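Local coordinates for chitin oligosaccahride binding protein NagB1 (Paenibacillus sp. FPU-7, PDB 7EHP) that binds chitin oligosaccharides, N,N'-diacetylchitobiose and N,N',N''-triacetylchitotriose, as an extracellular solute-binding protein, probably delivering them to an ABC transporter, at residues F98-E103 with G280-G285; F118-F123 with G243-A248; A359-T364 with K388-A393. All coordinates share one frame; numbering follows the deposited sequence.

Interactions 1 and 2 meet at one sugar site of two NAG units, interaction 1 through Ser283 and Asn284. Their centres lie 16 Å apart, and they meet directly where strands 277-288 and 109-125 run side by side: Gly281 O is 3.0 Å from Phe118 N, a probable hydrogen bond, and Ser283 OG packs 3.4 Å from Phe118 CE2. Along the chain, interaction 2 is nested inside the loop that interaction 1 closes. Interaction 3 follows both in sequence and pairs two C-terminal helices away from the sugar, its centre 24 Å from that of interaction 1 and 27 Å from that of interaction 2; the Val361 side chain is still only about 13 Å from a NAG.

Interaction 1: F98-E103 with G280-G285; sequences FPNLQE and GGYSNG. With NAG (2-acetamido-2-deoxy-beta-D-glucopyranose), chain C; NAG (2-acetamido-2-deoxy-beta-D-glucopyranose), chain B.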
loop_
_atom_site.group_PDB
_atom_site.type_symbol
_atom_site.label_atom_id
_atom_site.label_comp_id
_atom_site.label_asym_id
_atom_site.label_seq_id
_atom_site.Cartn_x
_atom_site.Cartn_y
_atom_site.Cartn_z
ATOM N N PHE A 98 -3.005 -16.976 -9.972
ATOM C CA PHE A 98 -2.288 -15.981 -9.171
ATOM C C PHE A 98 -0.816 -15.960 -9.565
ATOM O O PHE A 98 -0.077 -16.890 -9.201
ATOM C CB PHE A 98 -2.408 -16.291 -7.683
ATOM C CG PHE A 98 -3.751 -16.014 -7.092
ATOM C CD1 PHE A 98 -4.090 -14.740 -6.678
ATOM C CD2 PHE A 98 -4.656 -17.038 -6.894
ATOM C CE1 PHE A 98 -5.318 -14.491 -6.106
ATOM C CE2 PHE A 98 -5.889 -16.793 -6.314
ATOM C CZ PHE A 98 -6.222 -15.522 -5.927
ATOM N N PRO A 99 -0.324 -14.936 -10.255
ATOM C CA PRO A 99 1.113 -14.914 -10.577
ATOM C C PRO A 99 2.028 -14.888 -9.352
ATOM O O PRO A 99 3.199 -15.284 -9.464
ATOM C CB PRO A 99 1.259 -13.653 -11.443
ATOM C CG PRO A 99 0.003 -12.853 -11.189
ATOM C CD PRO A 99 -1.061 -13.868 -10.950
ATOM N N ASN A 100 1.537 -14.488 -8.177
ATOM C CA ASN A 100 2.447 -14.242 -7.055
ATOM C C ASN A 100 1.674 -14.304 -5.744
ATOM O O ASN A 100 0.899 -13.390 -5.428
ATOM C CB ASN A 100 3.140 -12.891 -7.232
ATOM C CG ASN A 100 4.299 -12.691 -6.280
ATOM O OD1 ASN A 100 4.323 -13.234 -5.172
ATOM N ND2 ASN A 100 5.268 -11.884 -6.706
ATOM N N LEU A 101 1.895 -15.377 -4.984
ATOM C CA LEU A 101 1.354 -15.521 -3.636
ATOM C C LEU A 101 2.449 -15.537 -2.572
ATOM O O LEU A 101 2.202 -15.989 -1.448
ATOM C CB LEU A 101 0.520 -16.804 -3.537
ATOM C CG LEU A 101 -0.666 -16.950 -4.483
ATOM C CD1 LEU A 101 -1.258 -18.379 -4.416
ATOM C CD2 LEU A 101 -1.708 -15.900 -4.131
ATOM N N GLN A 102 3.653 -15.043 -2.900
ATOM C CA GLN A 102 4.817 -15.242 -2.035
ATOM C C GLN A 102 4.637 -14.596 -0.662
ATOM O O GLN A 102 5.034 -15.177 0.356
ATOM C CB GLN A 102 6.073 -14.703 -2.725
ATOM C CG GLN A 102 6.599 -15.592 -3.862
ATOM C CD GLN A 102 7.563 -14.854 -4.796
ATOM O OE1 GLN A 102 8.326 -13.978 -4.363
ATOM N NE2 GLN A 102 7.526 -15.203 -6.081
ATOM N N GLU A 103 4.045 -13.397 -0.606
ATOM C CA GLU A 103 3.801 -12.755 0.689
ATOM C C GLU A 103 2.851 -13.563 1.564
ATOM O O GLU A 103 2.866 -13.410 2.794
ATOM C CB GLU A 103 3.243 -11.341 0.497
ATOM C CG GLU A 103 4.213 -10.367 -0.169
ATOM C CD GLU A 103 4.009 -8.917 0.275
ATOM O OE1 GLU A 103 3.495 -8.694 1.391
ATOM O OE2 GLU A 103 4.369 -7.998 -0.494
ATOM N N GLY A 280 6.344 -2.088 -5.326
ATOM C CA GLY A 280 5.137 -2.750 -5.784
ATOM C C GLY A 280 5.121 -4.201 -5.370
ATOM O O GLY A 280 6.159 -4.783 -5.037
ATOM N N GLY A 281 3.924 -4.783 -5.391
ATOM C CA GLY A 281 3.798 -6.192 -5.082
ATOM C C GLY A 281 2.347 -6.585 -4.879
ATOM O O GLY A 281 1.426 -5.832 -5.197
ATOM N N TYR A 282 2.172 -7.767 -4.306
ATOM C CA TYR A 282 0.865 -8.416 -4.154
ATOM C C TYR A 282 0.615 -8.616 -2.664
ATOM O O TYR A 282 0.672 -9.741 -2.160
ATOM C CB TYR A 282 0.833 -9.755 -4.906
ATOM C CG TYR A 282 1.151 -9.669 -6.380
ATOM C CD1 TYR A 282 2.458 -9.508 -6.831
ATOM C CD2 TYR A 282 0.143 -9.765 -7.328
ATOM C CE1 TYR A 282 2.744 -9.426 -8.191
ATOM C CE2 TYR A 282 0.420 -9.694 -8.683
ATOM C CZ TYR A 282 1.718 -9.526 -9.109
ATOM O OH TYR A 282 1.969 -9.442 -10.461
ATOM N N SER A 283 0.331 -7.521 -1.961
ATOM C CA SER A 283 0.514 -7.467 -0.513
ATOM C C SER A 283 -0.762 -7.607 0.300
ATOM O O SER A 283 -0.690 -8.009 1.469
ATOM C CB SER A 283 1.147 -6.130 -0.135
ATOM O OG SER A 283 0.249 -5.095 -0.502
ATOM N N ASN A 284 -1.911 -7.214 -0.251
ATOM C CA ASN A 284 -3.110 -6.965 0.541
ATOM C C ASN A 284 -4.316 -7.636 -0.099
ATOM O O ASN A 284 -4.580 -7.448 -1.292
ATOM C CB ASN A 284 -3.387 -5.465 0.686
ATOM C CG ASN A 284 -4.541 -5.182 1.639
ATOM O OD1 ASN A 284 -5.301 -4.233 1.453
ATOM N ND2 ASN A 284 -4.673 -6.014 2.667
ATOM N N GLY A 285 -5.040 -8.404 0.699
ATOM C CA GLY A 285 -6.227 -9.095 0.247
ATOM C C GLY A 285 -7.025 -9.537 1.448
ATOM O O GLY A 285 -7.285 -8.718 2.338
HETATM C C1 NAG C . -6.147 -0.343 0.303
HETATM C C2 NAG C . -4.995 -1.140 -0.306
HETATM C C3 NAG C . -3.814 -1.180 0.665
HETATM C C4 NAG C . -3.482 0.210 1.219
HETATM C C5 NAG C . -4.757 0.959 1.634
HETATM C C6 NAG C . -4.548 2.394 2.071
HETATM C C7 NAG C . -5.991 -2.811 -1.818
HETATM C C8 NAG C . -6.305 -4.266 -2.012
HETATM N N2 NAG C . -5.405 -2.491 -0.659
HETATM O O1 NAG C . -7.229 -0.348 -0.563
HETATM O O3 NAG C . -2.694 -1.762 0.000
HETATM O O4 NAG C . -2.752 0.017 2.426
HETATM O O5 NAG C . -5.716 0.974 0.568
HETATM O O6 NAG C . -5.719 2.883 2.722
HETATM O O7 NAG C . -6.267 -1.966 -2.668
HETATM C C1 NAG B . -1.347 0.222 2.314
HETATM C C2 NAG B . -0.773 0.048 3.716
HETATM C C3 NAG B . 0.738 0.226 3.690
HETATM C C4 NAG B . 1.352 -0.734 2.684
HETATM C C5 NAG B . 0.703 -0.550 1.314
HETATM C C6 NAG B . 1.195 -1.538 0.279
HETATM C C7 NAG B . -2.004 0.520 5.790
HETATM C C8 NAG B . -2.568 1.576 6.673
HETATM N N2 NAG B . -1.391 0.951 4.677
HETATM O O3 NAG B . 1.260 -0.036 4.983
HETATM O O4 NAG B . 2.749 -0.499 2.560
HETATM O O5 NAG B . -0.718 -0.712 1.409
HETATM O O6 NAG B . 1.083 -2.883 0.729
HETATM O O7 NAG B . -2.086 -0.680 6.073
HETATM O O HOH W 1 1.607 -12.341 -2.560
HETATM O O HOH W 2 4.839 -9.022 -3.433
#
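The loop 98-103 passes beside the 280-285 part of strand 277-288 with Asn100 and Tyr282 6.7 Å apart and Glu103 and Ser283 6.3 Å apart, both between CA atoms, and no direct hydrogen bond joins the two backbones. In this periplasmic-binding-protein fold, strand 277-288 pairs antiparallel with strands 64-68 and 109-125, and segment 280-285 lies between the loop and the sugar. Tyr282 carries the contact. Asn100 CB sits over one face of its ring, 3.7 Å from the centroid in a CH-pi contact displaced toward CD1 and CE1, while the amide plane is tilted 32° from the ring. Pro99 CG reaches the far end of the tyrosine near OH. Asn100 is steadied by its own loop: with CG anti to the backbone N (chi1 -168°), OD1 accepts the N-H of Gln102 at 3.0 Å and closes an Asx turn. Two waters replace direct bonds. One donates hydrogen bonds to Asn100 O and Tyr282 O and accepts the N-H of Glu103; the other joins Glu103 OE2 to Tyr282 N. The Glu103 carboxylate lies against the CA and CB of Ser283, with OE2 3.7 Å from CB. Two side chains of segment 280-285, Ser283 and Asn284, reach the ligand. Asn284 ND2 is held by Leu67 O and Asp66 OD1, an arrangement that directs OD1 to the acetamido N2 of the chain C NAG, 2.7 Å away. Ser283 OG shares a 2.7 Å hydrogen bond with O6 of the chain B NAG.

Interaction 2: F118-F123 with G243-A248; sequences FVEGVF and GSWASA. With NAG (2-acetamido-2-deoxy-beta-D-glucopyranose), chain B; NAG (2-acetamido-2-deoxy-beta-D-glucopyranose), chain C.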
loop_
_atom_site.group_PDB
_atom_site.type_symbol
_atom_site.label_atom_id
_atom_site.label_comp_id
_atom_site.label_asym_id
_atom_site.label_seq_id
_atom_site.Cartn_x
_atom_site.Cartn_y
_atom_site.Cartn_z
ATOM N N PHE A 118 -0.236 -3.690 -6.366
ATOM C CA PHE A 118 -0.034 -2.266 -6.131
ATOM C C PHE A 118 1.328 -1.848 -6.666
ATOM O O PHE A 118 2.251 -2.661 -6.731
ATOM C CB PHE A 118 -0.161 -1.915 -4.619
ATOM C CG PHE A 118 1.111 -2.112 -3.820
ATOM C CD1 PHE A 118 2.071 -1.104 -3.735
ATOM C CD2 PHE A 118 1.337 -3.301 -3.142
ATOM C CE1 PHE A 118 3.251 -1.294 -2.999
ATOM C CE2 PHE A 118 2.501 -3.504 -2.414
ATOM C CZ PHE A 118 3.456 -2.496 -2.334
ATOM N N VAL A 119 1.433 -0.580 -7.087
ATOM C CA VAL A 119 2.703 0.139 -7.157
ATOM C C VAL A 119 2.540 1.446 -6.395
ATOM O O VAL A 119 1.432 1.965 -6.249
ATOM C CB VAL A 119 3.197 0.439 -8.606
ATOM C CG1 VAL A 119 3.710 -0.803 -9.288
ATOM C CG2 VAL A 119 2.103 1.102 -9.439
ATOM N N GLU A 120 3.653 1.979 -5.903
ATOM C CA GLU A 120 3.695 3.313 -5.322
ATOM C C GLU A 120 4.641 4.165 -6.143
ATOM O O GLU A 120 5.739 3.724 -6.479
ATOM C CB GLU A 120 4.165 3.279 -3.872
ATOM C CG GLU A 120 3.163 2.712 -2.915
ATOM C CD GLU A 120 3.643 2.746 -1.479
ATOM O OE1 GLU A 120 4.568 3.545 -1.168
ATOM O OE2 GLU A 120 3.096 1.958 -0.672
ATOM N N GLY A 121 4.215 5.373 -6.472
ATOM C CA GLY A 121 5.074 6.290 -7.193
ATOM C C GLY A 121 4.441 7.659 -7.189
ATOM O O GLY A 121 3.651 7.970 -6.293
ATOM N N VAL A 122 4.742 8.464 -8.198
ATOM C CA VAL A 122 4.378 9.871 -8.209
ATOM C C VAL A 122 3.232 10.056 -9.185
ATOM O O VAL A 122 3.399 9.866 -10.396
ATOM C CB VAL A 122 5.576 10.754 -8.580
ATOM C CG1 VAL A 122 5.211 12.226 -8.462
ATOM C CG2 VAL A 122 6.773 10.397 -7.696
ATOM N N PHE A 123 2.061 10.408 -8.651
ATOM C CA PHE A 123 1.007 10.981 -9.468
ATOM C C PHE A 123 1.373 12.412 -9.834
ATOM O O PHE A 123 1.948 13.147 -9.023
ATOM C CB PHE A 123 -0.327 10.956 -8.719
ATOM C CG PHE A 123 -0.891 9.558 -8.511
ATOM C CD1 PHE A 123 -0.391 8.742 -7.507
ATOM C CD2 PHE A 123 -1.919 9.076 -9.309
ATOM C CE1 PHE A 123 -0.882 7.471 -7.302
ATOM C CE2 PHE A 123 -2.429 7.793 -9.104
ATOM C CZ PHE A 123 -1.904 7.003 -8.088
ATOM N N GLY A 243 0.041 5.238 -3.522
ATOM C CA GLY A 243 -0.148 3.937 -4.120
ATOM C C GLY A 243 -1.184 3.954 -5.218
ATOM O O GLY A 243 -2.033 4.843 -5.277
ATOM N N SER A 244 -1.117 2.939 -6.085
ATOM C CA SER A 244 -2.068 2.830 -7.189
ATOM C C SER A 244 -3.521 2.761 -6.708
ATOM O O SER A 244 -4.435 3.171 -7.438
ATOM C CB SER A 244 -1.744 1.593 -8.031
ATOM O OG SER A 244 -1.629 0.474 -7.183
ATOM N N TRP A 245 -3.753 2.256 -5.490
ATOM C CA TRP A 245 -5.114 2.182 -4.952
ATOM C C TRP A 245 -5.749 3.563 -4.813
ATOM O O TRP A 245 -6.973 3.658 -4.665
ATOM C CB TRP A 245 -5.116 1.482 -3.583
ATOM C CG TRP A 245 -4.294 2.239 -2.580
ATOM C CD1 TRP A 245 -4.664 3.361 -1.873
ATOM C CD2 TRP A 245 -2.937 1.966 -2.215
ATOM N NE1 TRP A 245 -3.613 3.789 -1.084
ATOM C CE2 TRP A 245 -2.545 2.945 -1.276
ATOM C CE3 TRP A 245 -2.009 0.994 -2.601
ATOM C CZ2 TRP A 245 -1.273 2.965 -0.710
ATOM C CZ3 TRP A 245 -0.749 1.014 -2.039
ATOM C CH2 TRP A 245 -0.389 1.992 -1.100
ATOM N N ALA A 246 -4.946 4.629 -4.873
ATOM C CA ALA A 246 -5.433 5.987 -4.663
ATOM C C ALA A 246 -6.294 6.476 -5.807
ATOM O O ALA A 246 -7.082 7.407 -5.619
ATOM C CB ALA A 246 -4.256 6.958 -4.478
ATOM N N SER A 247 -6.138 5.897 -6.994
ATOM C CA SER A 247 -6.979 6.295 -8.110
ATOM C C SER A 247 -8.460 6.046 -7.828
ATOM O O SER A 247 -9.310 6.689 -8.451
ATOM C CB SER A 247 -6.537 5.558 -9.371
ATOM O OG SER A 247 -6.854 4.182 -9.252
ATOM N N ALA A 248 -8.791 5.147 -6.889
ATOM C CA ALA A 248 -10.180 4.970 -6.486
ATOM C C ALA A 248 -10.788 6.251 -5.932
ATOM O O ALA A 248 -12.023 6.332 -5.810
ATOM C CB ALA A 248 -10.291 3.844 -5.451
HETATM C C1 NAG B . -1.347 0.222 2.314
HETATM C C2 NAG B . -0.773 0.048 3.716
HETATM C C3 NAG B . 0.738 0.226 3.690
HETATM C C4 NAG B . 1.352 -0.734 2.684
HETATM C C5 NAG B . 0.703 -0.550 1.314
HETATM C C6 NAG B . 1.195 -1.538 0.279
HETATM C C7 NAG B . -2.004 0.520 5.790
HETATM C C8 NAG B . -2.568 1.576 6.673
HETATM N N2 NAG B . -1.391 0.951 4.677
HETATM O O3 NAG B . 1.260 -0.036 4.983
HETATM O O4 NAG B . 2.749 -0.499 2.560
HETATM O O5 NAG B . -0.718 -0.712 1.409
HETATM O O6 NAG B . 1.083 -2.883 0.729
HETATM O O7 NAG B . -2.086 -0.680 6.073
HETATM C C1 NAG C . -6.147 -0.343 0.303
HETATM C C2 NAG C . -4.995 -1.140 -0.306
HETATM C C3 NAG C . -3.814 -1.180 0.665
HETATM C C4 NAG C . -3.482 0.210 1.219
HETATM C C5 NAG C . -4.757 0.959 1.634
HETATM C C6 NAG C . -4.548 2.394 2.071
HETATM C C7 NAG C . -5.991 -2.811 -1.818
HETATM C C8 NAG C . -6.305 -4.266 -2.012
HETATM N N2 NAG C . -5.405 -2.491 -0.659
HETATM O O1 NAG C . -7.229 -0.348 -0.563
HETATM O O3 NAG C . -2.694 -1.762 0.000
HETATM O O4 NAG C . -2.752 0.017 2.426
HETATM O O5 NAG C . -5.716 0.974 0.568
HETATM O O6 NAG C . -5.719 2.883 2.722
HETATM O O7 NAG C . -6.267 -1.966 -2.668
#
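Trp245 and Phe118 lie side by side and point the same way, and the tryptophan can be followed outward into the sugar site. Its CB rests 3.7 Å from the acetamido O7 of the chain C NAG. With CG between the backbone N and the carbonyl carbon (chi1 61°), the indole is laid flat along the glycan: CG and CD1 face the ring oxygen O5, and CE2 and CZ2 face C4 of the same sugar. NE1 is near C6 of this NAG, while its proton is engaged by Tyr225 OH. On the Phe118 side, CE3 approaches Phe118 CB, which lies at the indole edge in its plane, and CZ3 meets Phe118 CD1 at 3.9 Å; the two rings are oblique, with planes at 58°. At the tip, CH2 is 3.7 Å from C5 of the chain B NAG and has Glu120 OE2 3.5 Å away at its edge, the carboxylate plane almost perpendicular to the indole. Such an aromatic platform under sugar rings is characteristic of carbohydrate-binding proteins, and here one indole face spans parts of both residues of the glycan. The opposite face is backed by Gly243 CA. Phe118 adds a second surface, with C6 of the chain B NAG over the centre of its ring. Behind the platform, Gly243 pairs with Glu120 as an antiparallel non-hydrogen-bonded bridge where strand 237-243 ends. Ser244 then grips Val119 twice: its N-H donates to Val119 O at 2.7 Å, and its OG accepts the Val119 N-H at 3.2 Å. Farther along the strand, the edge of the Phe123 ring meets Gly243 O, with CE1 3.5 Å from it.

Interaction 3: A359-T364 with K388-A393; sequences AKVRET and KVQEDA
Val361 lays its CG2 methyl against Ala393 CB at 3.7 Å and Val389 CG1 at 4.0 Å, while its CG1 packs 3.4 Å from Gln390 OE1. That oxygen is also hydrogen-bonded to Trp195 NE1, and Gln390 NE2 is bound by Gln358 and Asn394, which fixes the amide beside the valine. The two helices, 359-373 and 379-396, form an antiparallel pair near the C-terminus, their local axes 9.2 Å apart and inclined at 168°. One turn on from Lys360, Thr364 meets Val389: OG1 lies 3.6 Å from CG1, and the two CG2 methyls touch. With OG1 anti to the carbonyl carbon (chi1 -57°), the hydroxyl donates back to Lys360 O at 2.7 Å, and that oxygen also takes the Thr364 N-H from the opposite face of its plane. An alanine in place of Thr364 would probably leave Lys360 O without its hydroxyl donor and open a gap beside both Val389 methyls. Because no hydrogen bond or salt bridge links the two segments, their contact rests largely on van der Waals fit, methyl groups against one another and against polar oxygens, with the Thr364 hydroxyl bonded inside its own helix and the Gln390 amide bonded outside the two segments.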
loop_
_atom_site.group_PDB
_atom_site.type_symbol
_atom_site.label_atom_id
_atom_site.label_comp_id
_atom_site.label_asym_id
_atom_site.label_seq_id
_atom_site.Cartn_x
_atom_site.Cartn_y
_atom_site.Cartn_z
ATOM N N ALA A 359 6.340 -5.422 13.339
ATOM C CA ALA A 359 5.380 -4.357 13.635
ATOM C C ALA A 359 5.998 -3.252 14.485
ATOM O O ALA A 359 5.769 -2.065 14.230
ATOM C CB ALA A 359 4.150 -4.926 14.348
ATOM N N LYS A 360 6.779 -3.622 15.502
ATOM C CA LYS A 360 7.357 -2.620 16.387
ATOM C C LYS A 360 8.300 -1.694 15.638
ATOM O O LYS A 360 8.381 -0.503 15.959
ATOM C CB LYS A 360 8.104 -3.286 17.537
ATOM C CG LYS A 360 8.302 -2.375 18.750
ATOM C CD LYS A 360 7.013 -2.272 19.553
ATOM C CE LYS A 360 6.946 -0.997 20.398
ATOM N NZ LYS A 360 5.613 -0.890 21.079
ATOM N N VAL A 361 9.013 -2.222 14.643
ATOM C CA VAL A 361 9.925 -1.403 13.849
ATOM C C VAL A 361 9.137 -0.431 12.981
ATOM O O VAL A 361 9.463 0.756 12.902
ATOM C CB VAL A 361 10.842 -2.305 13.002
ATOM C CG1 VAL A 361 11.624 -1.486 11.986
ATOM C CG2 VAL A 361 11.773 -3.109 13.898
ATOM N N ARG A 362 8.103 -0.937 12.301
ATOM C CA ARG A 362 7.202 -0.096 11.519
ATOM C C ARG A 362 6.599 1.011 12.379
ATOM O O ARG A 362 6.553 2.171 11.967
ATOM C CB ARG A 362 6.083 -0.960 10.919
ATOM C CG ARG A 362 5.259 -0.259 9.829
ATOM C CD ARG A 362 3.767 -0.519 9.997
ATOM N NE ARG A 362 3.176 0.280 11.065
ATOM C CZ ARG A 362 2.754 -0.213 12.225
ATOM N NH1 ARG A 362 2.846 -1.512 12.479
ATOM N NH2 ARG A 362 2.219 0.596 13.120
ATOM N N GLU A 363 6.081 0.651 13.560
ATOM C CA GLU A 363 5.471 1.645 14.438
ATOM C C GLU A 363 6.480 2.717 14.840
ATOM O O GLU A 363 6.162 3.913 14.865
ATOM C CB GLU A 363 4.899 0.956 15.679
ATOM C CG GLU A 363 4.226 1.929 16.627
ATOM C CD GLU A 363 3.752 1.286 17.927
ATOM O OE1 GLU A 363 4.598 0.929 18.770
ATOM O OE2 GLU A 363 2.524 1.149 18.101
ATOM N N THR A 364 7.711 2.303 15.138
ATOM C CA THR A 364 8.748 3.246 15.541
ATOM C C THR A 364 9.132 4.172 14.393
ATOM O O THR A 364 9.341 5.371 14.597
ATOM C CB THR A 364 9.945 2.451 16.049
ATOM O OG1 THR A 364 9.496 1.605 17.121
ATOM C CG2 THR A 364 11.095 3.371 16.491
ATOM N N LYS A 388 18.267 0.734 17.196
ATOM C CA LYS A 388 18.098 0.083 18.494
ATOM C C LYS A 388 16.845 -0.781 18.497
ATOM O O LYS A 388 16.879 -1.932 18.941
ATOM C CB LYS A 388 18.053 1.118 19.622
ATOM C CG LYS A 388 19.424 1.707 19.914
ATOM C CD LYS A 388 19.444 2.639 21.115
ATOM C CE LYS A 388 20.817 3.304 21.256
ATOM N NZ LYS A 388 21.896 2.322 21.610
ATOM N N VAL A 389 15.728 -0.244 17.993
ATOM C CA VAL A 389 14.494 -1.024 17.950
ATOM C C VAL A 389 14.662 -2.216 17.021
ATOM O O VAL A 389 14.166 -3.315 17.298
ATOM C CB VAL A 389 13.312 -0.130 17.541
ATOM C CG1 VAL A 389 12.061 -0.962 17.286
ATOM C CG2 VAL A 389 13.052 0.876 18.629
ATOM N N GLN A 390 15.389 -2.024 15.918
ATOM C CA GLN A 390 15.646 -3.122 14.992
ATOM C C GLN A 390 16.418 -4.249 15.669
ATOM O O GLN A 390 16.107 -5.431 15.467
ATOM C CB GLN A 390 16.412 -2.600 13.780
ATOM C CG GLN A 390 16.531 -3.605 12.650
ATOM C CD GLN A 390 15.194 -4.003 12.120
ATOM O OE1 GLN A 390 14.541 -3.222 11.438
ATOM N NE2 GLN A 390 14.769 -5.227 12.421
ATOM N N GLU A 391 17.425 -3.907 16.485
ATOM C CA GLU A 391 18.174 -4.930 17.212
ATOM C C GLU A 391 17.270 -5.684 18.173
ATOM O O GLU A 391 17.352 -6.916 18.283
ATOM C CB GLU A 391 19.343 -4.327 18.004
ATOM C CG GLU A 391 20.162 -3.224 17.368
ATOM C CD GLU A 391 21.319 -3.740 16.553
ATOM O OE1 GLU A 391 22.207 -2.935 16.171
ATOM O OE2 GLU A 391 21.312 -4.957 16.278
ATOM N N ASP A 392 16.429 -4.945 18.913
ATOM C CA ASP A 392 15.511 -5.560 19.873
ATOM C C ASP A 392 14.515 -6.479 19.177
ATOM O O ASP A 392 14.249 -7.591 19.643
ATOM C CB ASP A 392 14.753 -4.482 20.653
ATOM C CG ASP A 392 15.614 -3.768 21.673
ATOM O OD1 ASP A 392 16.849 -3.963 21.663
ATOM O OD2 ASP A 392 15.046 -3.016 22.493
ATOM N N ALA A 393 13.932 -6.012 18.068
ATOM C CA ALA A 393 12.986 -6.825 17.311
ATOM C C ALA A 393 13.636 -8.111 16.823
ATOM O O ALA A 393 13.056 -9.195 16.948
ATOM C CB ALA A 393 12.425 -6.020 16.135
#